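Local coordinates for protein N-acetylmuramoyl-L-alanine amidase (Peptoclostridium difficile, PDB 4RN7) that probably cleaves, as a zinc-dependent hydrolase, the amide bond between N-acetylmuramic acid and L-alanine in bacterial cell-wall peptidoglycan, at residues Y4-D9 with A75-S80; K64-L69 with F134-E139; I95-R100 with T113-I118. All blocks are in the same frame, centred on the assembly; numbering follows the deposited sequence.

Contact 1. Residues Y4-D9 with A75-S80; sequences YTVFID and ADVLVS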
# COMPACT_ATOMS: atom_id res chain seq x y z
N TYR A 4 1.97 -18.60 0.20
CA TYR A 4 1.00 -17.52 0.28
C TYR A 4 1.25 -16.59 -0.89
O TYR A 4 2.41 -16.33 -1.23
CB TYR A 4 1.13 -16.73 1.58
CG TYR A 4 0.88 -17.53 2.83
CD1 TYR A 4 -0.39 -17.65 3.37
CD2 TYR A 4 1.93 -18.16 3.49
CE1 TYR A 4 -0.61 -18.38 4.52
CE2 TYR A 4 1.72 -18.89 4.65
CZ TYR A 4 0.44 -19.00 5.16
OH TYR A 4 0.22 -19.72 6.31
N THR A 5 0.18 -16.08 -1.49
CA THR A 5 0.31 -15.14 -2.60
C THR A 5 -0.05 -13.75 -2.09
O THR A 5 -1.13 -13.55 -1.53
CB THR A 5 -0.62 -15.53 -3.77
OG1 THR A 5 -0.22 -16.80 -4.30
CG2 THR A 5 -0.54 -14.48 -4.87
N VAL A 6 0.86 -12.79 -2.28
CA VAL A 6 0.59 -11.41 -1.89
C VAL A 6 0.44 -10.59 -3.16
O VAL A 6 1.35 -10.56 -3.99
CB VAL A 6 1.73 -10.85 -1.04
CG1 VAL A 6 1.43 -9.41 -0.60
CG2 VAL A 6 1.94 -11.73 0.19
N PHE A 7 -0.72 -9.95 -3.32
CA PHE A 7 -0.98 -9.11 -4.49
C PHE A 7 -0.67 -7.67 -4.11
O PHE A 7 -1.27 -7.12 -3.17
CB PHE A 7 -2.44 -9.24 -4.92
CG PHE A 7 -2.77 -8.55 -6.22
CD1 PHE A 7 -3.12 -7.20 -6.23
CD2 PHE A 7 -2.74 -9.25 -7.42
CE1 PHE A 7 -3.43 -6.56 -7.41
CE2 PHE A 7 -3.06 -8.60 -8.61
CZ PHE A 7 -3.41 -7.27 -8.60
N ILE A 8 0.28 -7.05 -4.82
CA ILE A 8 0.67 -5.67 -4.53
C ILE A 8 0.08 -4.77 -5.62
O ILE A 8 0.26 -5.02 -6.80
CB ILE A 8 2.20 -5.51 -4.54
CG1 ILE A 8 2.85 -6.40 -3.47
CG2 ILE A 8 2.58 -4.04 -4.29
CD1 ILE A 8 2.38 -6.11 -2.05
N ASP A 9 -0.62 -3.72 -5.20
CA ASP A 9 -1.28 -2.82 -6.14
C ASP A 9 -0.74 -1.38 -6.01
O ASP A 9 -1.16 -0.62 -5.13
CB ASP A 9 -2.79 -2.81 -5.87
CG ASP A 9 -3.52 -1.79 -6.72
OD1 ASP A 9 -3.30 -1.77 -7.96
OD2 ASP A 9 -4.31 -1.00 -6.16
N ALA A 75 -5.02 -14.37 -4.59
CA ALA A 75 -4.11 -13.87 -3.56
C ALA A 75 -4.65 -14.16 -2.17
O ALA A 75 -5.87 -14.21 -1.97
CB ALA A 75 -3.90 -12.37 -3.73
N ASP A 76 -3.75 -14.32 -1.21
CA ASP A 76 -4.15 -14.45 0.19
C ASP A 76 -4.33 -13.09 0.86
O ASP A 76 -5.17 -12.92 1.77
CB ASP A 76 -3.14 -15.28 0.97
CG ASP A 76 -3.06 -16.70 0.46
OD1 ASP A 76 -3.93 -17.52 0.83
OD2 ASP A 76 -2.13 -17.00 -0.31
N VAL A 77 -3.53 -12.12 0.42
CA VAL A 77 -3.50 -10.76 0.96
C VAL A 77 -3.39 -9.78 -0.21
O VAL A 77 -2.67 -10.07 -1.17
CB VAL A 77 -2.27 -10.59 1.89
CG1 VAL A 77 -1.86 -9.13 2.04
CG2 VAL A 77 -2.53 -11.23 3.25
N LEU A 78 -4.08 -8.64 -0.14
CA LEU A 78 -3.89 -7.56 -1.11
C LEU A 78 -3.36 -6.34 -0.37
O LEU A 78 -3.91 -5.94 0.66
CB LEU A 78 -5.21 -7.21 -1.82
CG LEU A 78 -5.22 -6.08 -2.87
CD1 LEU A 78 -6.37 -6.30 -3.80
CD2 LEU A 78 -5.37 -4.70 -2.23
N VAL A 79 -2.29 -5.74 -0.89
CA VAL A 79 -1.78 -4.48 -0.32
C VAL A 79 -1.71 -3.45 -1.44
O VAL A 79 -0.96 -3.64 -2.42
CB VAL A 79 -0.40 -4.64 0.34
CG1 VAL A 79 0.06 -3.30 0.97
CG2 VAL A 79 -0.45 -5.72 1.42
N SER A 80 -2.51 -2.40 -1.30
CA SER A 80 -2.49 -1.31 -2.26
C SER A 80 -1.62 -0.20 -1.68
O SER A 80 -1.69 0.07 -0.48
CB SER A 80 -3.90 -0.78 -2.52
OG SER A 80 -3.92 0.20 -3.54
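Two neighbouring parallel strands of the six-stranded mixed sheet of the Amidase_3 catalytic domain, 4-10 and 77-84, pair here, and the segments 4-9 and 75-80 carry the start of that ladder. F7 grips the partner strand twice: its N donates to V77 O, nearly along the C=O axis, and its O accepts V79 N at 2.9 Å with an N-H...O angle of 168°. D9 N then reaches V79 O at 2.8 Å. At the entrance to the ladder T5 O takes the D76 N at 2.7 Å and only weakly the V77 N, while the D76 side chain points across to strand 4-10 and its OD2, through the anti lone pair, accepts T5 N at 2.8 Å. The same carboxylate stands near the edge of the Y4 ring, the two planes 72° apart.

In an alpha/beta sheet of this kind alternate residues serve opposite faces. V6, I8, V77 and V79 share one, where V6 and I8 meet helix 28-44; I8 CD1 lies against V79 CB at 3.9 Å, the two side chains running side by side. F7, D9, L78 and S80 occupy the other. There F7, its CG anti to the backbone N (chi1 -173°), sets CB against A75 CB at 3.7 Å and slants its ring past L78. At the C-terminal end of the pairing S80, whose side chain lies beside that of the zinc ligand H82, donates from OG to D9 OD2 at 2.9 Å from above the carboxylate plane, and D9 OD1 is held by S54 and R66.

Contact 2. Residues K64-L69 with F134-E139; sequences KDRAIL and FEVLRE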
# COMPACT_ATOMS: atom_id res chain seq x y z
N LYS A 64 -11.84 -1.35 -11.19
CA LYS A 64 -12.51 -2.61 -11.44
C LYS A 64 -11.49 -3.67 -11.85
O LYS A 64 -11.48 -4.78 -11.32
CB LYS A 64 -13.58 -2.45 -12.52
CG LYS A 64 -14.30 -3.75 -12.88
CD LYS A 64 -15.41 -3.50 -13.87
CE LYS A 64 -16.18 -4.78 -14.16
NZ LYS A 64 -17.20 -4.58 -15.21
N ASP A 65 -10.60 -3.30 -12.76
CA ASP A 65 -9.59 -4.24 -13.25
C ASP A 65 -8.63 -4.69 -12.15
O ASP A 65 -8.22 -5.85 -12.14
CB ASP A 65 -8.83 -3.67 -14.45
CG ASP A 65 -9.60 -3.81 -15.76
OD1 ASP A 65 -10.74 -4.32 -15.75
OD2 ASP A 65 -9.06 -3.40 -16.82
N ARG A 66 -8.25 -3.80 -11.24
CA ARG A 66 -7.34 -4.19 -10.16
C ARG A 66 -7.96 -5.26 -9.27
O ARG A 66 -7.29 -6.23 -8.90
CB ARG A 66 -6.92 -2.98 -9.32
CG ARG A 66 -6.10 -1.98 -10.12
CD ARG A 66 -6.01 -0.62 -9.45
NE ARG A 66 -5.46 0.37 -10.39
CZ ARG A 66 -4.23 0.87 -10.32
NH1 ARG A 66 -3.39 0.50 -9.36
NH2 ARG A 66 -3.83 1.76 -11.23
N ALA A 67 -9.24 -5.10 -8.95
CA ALA A 67 -9.92 -6.09 -8.12
C ALA A 67 -10.06 -7.41 -8.88
O ALA A 67 -9.92 -8.49 -8.31
CB ALA A 67 -11.28 -5.58 -7.66
N ILE A 68 -10.32 -7.32 -10.18
CA ILE A 68 -10.40 -8.53 -10.99
C ILE A 68 -9.06 -9.26 -11.01
O ILE A 68 -9.01 -10.47 -10.78
CB ILE A 68 -10.87 -8.22 -12.42
CG1 ILE A 68 -12.37 -7.88 -12.43
CG2 ILE A 68 -10.62 -9.41 -13.36
CD1 ILE A 68 -12.87 -7.39 -13.76
N LEU A 69 -7.97 -8.52 -11.26
CA LEU A 69 -6.64 -9.12 -11.27
C LEU A 69 -6.32 -9.78 -9.93
O LEU A 69 -5.83 -10.90 -9.89
CB LEU A 69 -5.56 -8.08 -11.60
CG LEU A 69 -5.61 -7.52 -13.02
CD1 LEU A 69 -4.72 -6.29 -13.15
CD2 LEU A 69 -5.24 -8.60 -14.05
N PHE A 134 -13.29 2.21 -0.82
CA PHE A 134 -12.50 2.20 -2.06
C PHE A 134 -12.72 0.90 -2.84
O PHE A 134 -12.60 -0.20 -2.29
CB PHE A 134 -11.02 2.37 -1.71
CG PHE A 134 -10.11 2.53 -2.91
CD1 PHE A 134 -10.25 3.63 -3.76
CD2 PHE A 134 -9.10 1.61 -3.16
CE1 PHE A 134 -9.40 3.79 -4.85
CE2 PHE A 134 -8.24 1.77 -4.25
CZ PHE A 134 -8.39 2.86 -5.09
N GLU A 135 -13.04 1.03 -4.13
CA GLU A 135 -13.50 -0.11 -4.93
C GLU A 135 -12.54 -1.31 -4.90
O GLU A 135 -12.99 -2.46 -4.82
CB GLU A 135 -13.80 0.31 -6.37
CG GLU A 135 -14.34 -0.82 -7.24
CD GLU A 135 -14.83 -0.36 -8.60
OE1 GLU A 135 -14.74 0.85 -8.90
OE2 GLU A 135 -15.33 -1.21 -9.36
N VAL A 136 -11.24 -1.05 -4.94
CA VAL A 136 -10.26 -2.14 -4.93
C VAL A 136 -10.36 -2.97 -3.65
O VAL A 136 -10.22 -4.20 -3.68
CB VAL A 136 -8.82 -1.65 -5.16
CG1 VAL A 136 -7.85 -2.82 -5.16
CG2 VAL A 136 -8.73 -0.91 -6.49
N LEU A 137 -10.65 -2.31 -2.53
CA LEU A 137 -10.85 -3.01 -1.27
C LEU A 137 -12.21 -3.70 -1.26
O LEU A 137 -12.33 -4.86 -0.86
CB LEU A 137 -10.78 -2.03 -0.10
CG LEU A 137 -9.49 -1.22 0.03
CD1 LEU A 137 -9.53 -0.32 1.27
CD2 LEU A 137 -8.28 -2.13 0.08
N ARG A 138 -13.22 -2.95 -1.69
CA ARG A 138 -14.60 -3.41 -1.63
C ARG A 138 -14.86 -4.66 -2.47
O ARG A 138 -15.57 -5.57 -2.03
CB ARG A 138 -15.54 -2.28 -2.06
CG ARG A 138 -17.00 -2.61 -1.89
CD ARG A 138 -17.89 -1.53 -2.47
NE ARG A 138 -17.80 -1.48 -3.93
CZ ARG A 138 -17.44 -0.40 -4.62
NH1 ARG A 138 -17.14 0.72 -3.98
NH2 ARG A 138 -17.39 -0.45 -5.94
N GLU A 139 -14.27 -4.70 -3.66
CA GLU A 139 -14.59 -5.76 -4.62
C GLU A 139 -13.55 -6.88 -4.68
O GLU A 139 -13.72 -7.84 -5.43
CB GLU A 139 -14.82 -5.18 -6.01
CG GLU A 139 -15.92 -4.11 -6.07
CD GLU A 139 -17.30 -4.66 -5.77
OE1 GLU A 139 -17.49 -5.89 -5.83
OE2 GLU A 139 -18.20 -3.85 -5.46
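V136 and R66 cross obliquely at the heart of this helix-helix contact. V136 CG2, anti to its carbonyl carbon, leans on the aliphatic part of the arginine, 3.9 Å from R66 CB and 4.0 Å from R66 CD. R66 sets its CG anti to the carbonyl carbon (chi1 -65°) and runs extended to NE, so the methyl meets the shaft of the chain while the guanidinium travels on. All three nitrogens of that head are bonded elsewhere, NE to I61 O, NH1 to D9 in a salt bridge and to P10 O, and NH2 to H12 O, which would fix its rotation. Since H12 is a zinc ligand, R66 acts as a second-shell residue, bonded to its backbone.

The next residue, A67, points its CB at the other helix and meets E139 CB at 3.9 Å. The small methyl lets the backbones close to 5.1 Å between A67 CA and V136 CA. E139 bends at chi2 (-66°), carrying its carboxylate away from A67 to R138, whose NE makes a salt bridge of 2.8 Å to E139 OE2 in the guanidinium plane. Toward the outside, E135 extends with CG anti to its backbone N and brings OE2 to 3.8 Å from K64 CB, touching the root of the lysine rather than its ammonium.

The axes of 64-69 and 135-139 approach to 8.3 Å and run at 39° to one another. L63 of helix 63-72 also packs on E135 and V136, E139 O accepts a hydrogen bond from N71 near the far end of that helix, and beneath the pair L69 rests on F7 and V136 on D9 of strand 4-10, while L137 reaches A144 of strand 144-151.

Contact 3. Residues I95-R100 with T113-I118; sequences IETWYR and TVQSTI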
# COMPACT_ATOMS: atom_id res chain seq x y z
N ILE A 95 1.02 8.25 8.40
CA ILE A 95 0.56 7.13 7.60
C ILE A 95 -0.70 6.54 8.21
O ILE A 95 -0.81 6.45 9.44
CB ILE A 95 1.67 6.08 7.54
CG1 ILE A 95 2.85 6.61 6.71
CG2 ILE A 95 1.17 4.75 6.96
CD1 ILE A 95 3.99 5.62 6.56
N GLU A 96 -1.66 6.15 7.37
CA GLU A 96 -2.85 5.45 7.85
C GLU A 96 -3.10 4.28 6.92
O GLU A 96 -2.65 4.30 5.77
CB GLU A 96 -4.08 6.37 7.86
CG GLU A 96 -4.38 7.03 6.53
CD GLU A 96 -5.50 8.05 6.63
OE1 GLU A 96 -5.44 8.90 7.55
OE2 GLU A 96 -6.44 8.01 5.81
N THR A 97 -3.80 3.27 7.40
CA THR A 97 -4.08 2.10 6.57
C THR A 97 -5.58 1.85 6.51
O THR A 97 -6.25 1.83 7.54
CB THR A 97 -3.38 0.87 7.16
OG1 THR A 97 -1.97 1.09 7.16
CG2 THR A 97 -3.70 -0.38 6.33
N TRP A 98 -6.10 1.70 5.29
CA TRP A 98 -7.53 1.50 5.08
C TRP A 98 -7.87 0.03 4.91
O TRP A 98 -7.04 -0.76 4.44
CB TRP A 98 -7.97 2.20 3.79
CG TRP A 98 -7.78 3.68 3.74
CD1 TRP A 98 -7.31 4.50 4.73
CD2 TRP A 98 -8.05 4.53 2.62
NE1 TRP A 98 -7.29 5.81 4.29
CE2 TRP A 98 -7.73 5.84 2.99
CE3 TRP A 98 -8.53 4.29 1.32
CZ2 TRP A 98 -7.88 6.93 2.11
CZ3 TRP A 98 -8.68 5.37 0.45
CH2 TRP A 98 -8.36 6.66 0.85
N TYR A 99 -9.10 -0.33 5.28
CA TYR A 99 -9.67 -1.64 4.98
C TYR A 99 -11.15 -1.45 4.65
O TYR A 99 -11.74 -0.42 4.99
CB TYR A 99 -9.50 -2.60 6.17
CG TYR A 99 -10.16 -2.14 7.44
CD1 TYR A 99 -9.54 -1.23 8.28
CD2 TYR A 99 -11.40 -2.64 7.82
CE1 TYR A 99 -10.14 -0.82 9.46
CE2 TYR A 99 -12.01 -2.23 9.00
CZ TYR A 99 -11.37 -1.32 9.81
OH TYR A 99 -11.98 -0.92 10.98
N ARG A 100 -11.76 -2.42 3.97
CA ARG A 100 -13.15 -2.27 3.50
C ARG A 100 -14.14 -2.14 4.65
O ARG A 100 -13.92 -2.67 5.73
CB ARG A 100 -13.56 -3.43 2.58
CG ARG A 100 -14.08 -4.68 3.29
CD ARG A 100 -14.56 -5.76 2.32
NE ARG A 100 -13.50 -6.14 1.39
CZ ARG A 100 -12.59 -7.08 1.64
NH1 ARG A 100 -11.64 -7.35 0.75
NH2 ARG A 100 -12.62 -7.76 2.78
N THR A 113 -2.06 -4.71 12.12
CA THR A 113 -0.74 -5.31 12.23
C THR A 113 0.27 -4.57 11.33
O THR A 113 1.35 -4.19 11.79
CB THR A 113 -0.78 -6.81 11.91
OG1 THR A 113 -1.65 -7.46 12.84
CG2 THR A 113 0.60 -7.43 12.01
N VAL A 114 -0.10 -4.37 10.07
CA VAL A 114 0.75 -3.63 9.14
C VAL A 114 0.97 -2.19 9.62
O VAL A 114 2.12 -1.73 9.69
CB VAL A 114 0.20 -3.67 7.71
CG1 VAL A 114 0.89 -2.64 6.82
CG2 VAL A 114 0.37 -5.08 7.12
N GLN A 115 -0.10 -1.49 9.96
CA GLN A 115 0.01 -0.11 10.47
C GLN A 115 0.95 0.02 11.68
O GLN A 115 1.83 0.88 11.70
CB GLN A 115 -1.37 0.46 10.81
CG GLN A 115 -1.34 1.84 11.46
CD GLN A 115 -1.08 2.95 10.47
OE1 GLN A 115 -1.25 2.77 9.26
NE2 GLN A 115 -0.68 4.12 10.97
N SER A 116 0.76 -0.84 12.69
CA SER A 116 1.61 -0.78 13.87
C SER A 116 3.07 -1.08 13.56
O SER A 116 3.97 -0.47 14.13
CB SER A 116 1.09 -1.74 14.94
OG SER A 116 -0.19 -1.32 15.39
N THR A 117 3.30 -2.00 12.63
CA THR A 117 4.66 -2.39 12.28
C THR A 117 5.36 -1.26 11.52
O THR A 117 6.53 -0.95 11.78
CB THR A 117 4.67 -3.69 11.47
OG1 THR A 117 3.99 -4.72 12.21
CG2 THR A 117 6.10 -4.14 11.21
N ILE A 118 4.63 -0.63 10.60
CA ILE A 118 5.15 0.51 9.86
C ILE A 118 5.60 1.58 10.86
O ILE A 118 6.72 2.07 10.77
CB ILE A 118 4.09 1.12 8.92
CG1 ILE A 118 3.80 0.20 7.74
CG2 ILE A 118 4.56 2.46 8.38
CD1 ILE A 118 2.60 0.65 6.91
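Strand 95-99 and helix 113-118 run almost antiparallel, at 171°, with their axes 8.3 Å apart at closest approach and T97 and Q115 as the nearest pair of CA atoms. Q115 bridges the gap with its amide. Its CG is anti to the backbone N (chi1 175°) and the chain then bends at chi2 (77°), which lays the flat head along the strand so that both polar ends find partners two residues apart. NE2 donates to I95 O at 2.8 Å, arriving from above the carbonyl plane although the acceptor lies close to the plane of the amide. At the other end, OE1 accepts from T97 OG1 at 2.8 Å, in its own carbonyl plane. The T97 and Q115 side chains pass alongside with reversed directions, the hydroxyl set anti to the carbonyl carbon of T97 and so turned to the helix. T97 N also comes within 3.2 Å of Q115 OE1, but at an angle too poor for a bond.

Strand 95-99, helix 107-122 and strand 126-131 form a beta-alpha-beta unit, and the contact joins its first strand to the helix that packs along it. Q115 ties in the third element as well, because NE2 donates a second bond to D126 OD1 at the start of strand 126-131. With two acceptors for NE2 and a donor for OE1, the orientation of this buried amide is well defined.

Apolar packing continues beside the amide. I95 CD1, at the end of an extended branch, meets I118 CG2 at 3.7 Å, the two isoleucines crossing at about a right angle. I118 reaches on to L170 and I174 of helix 164-185.

How the contacts relate
The three contacts show how a zinc amidase domain is assembled round its mixed sheet. Contact 1 lies within the sheet; contact 3 fastens a helix to strand 95-99 of the same sheet, and the centres of these two are about 14 Å apart without touching. Contact 2, about 12 Å from contact 1 between centres, joins helices 63-72 and 135-139 and shares with it the D9 OD1 to R66 NH1 salt bridge. Along the chain contacts 1 and 2 interleave, contact 1 is complete before contact 3 begins, and contact 3 falls wholly between the halves of contact 2. L137 O probably accepts a hydrogen bond from R100 NE, linking contacts 2 and 3, and L137 CD1 packs on W98.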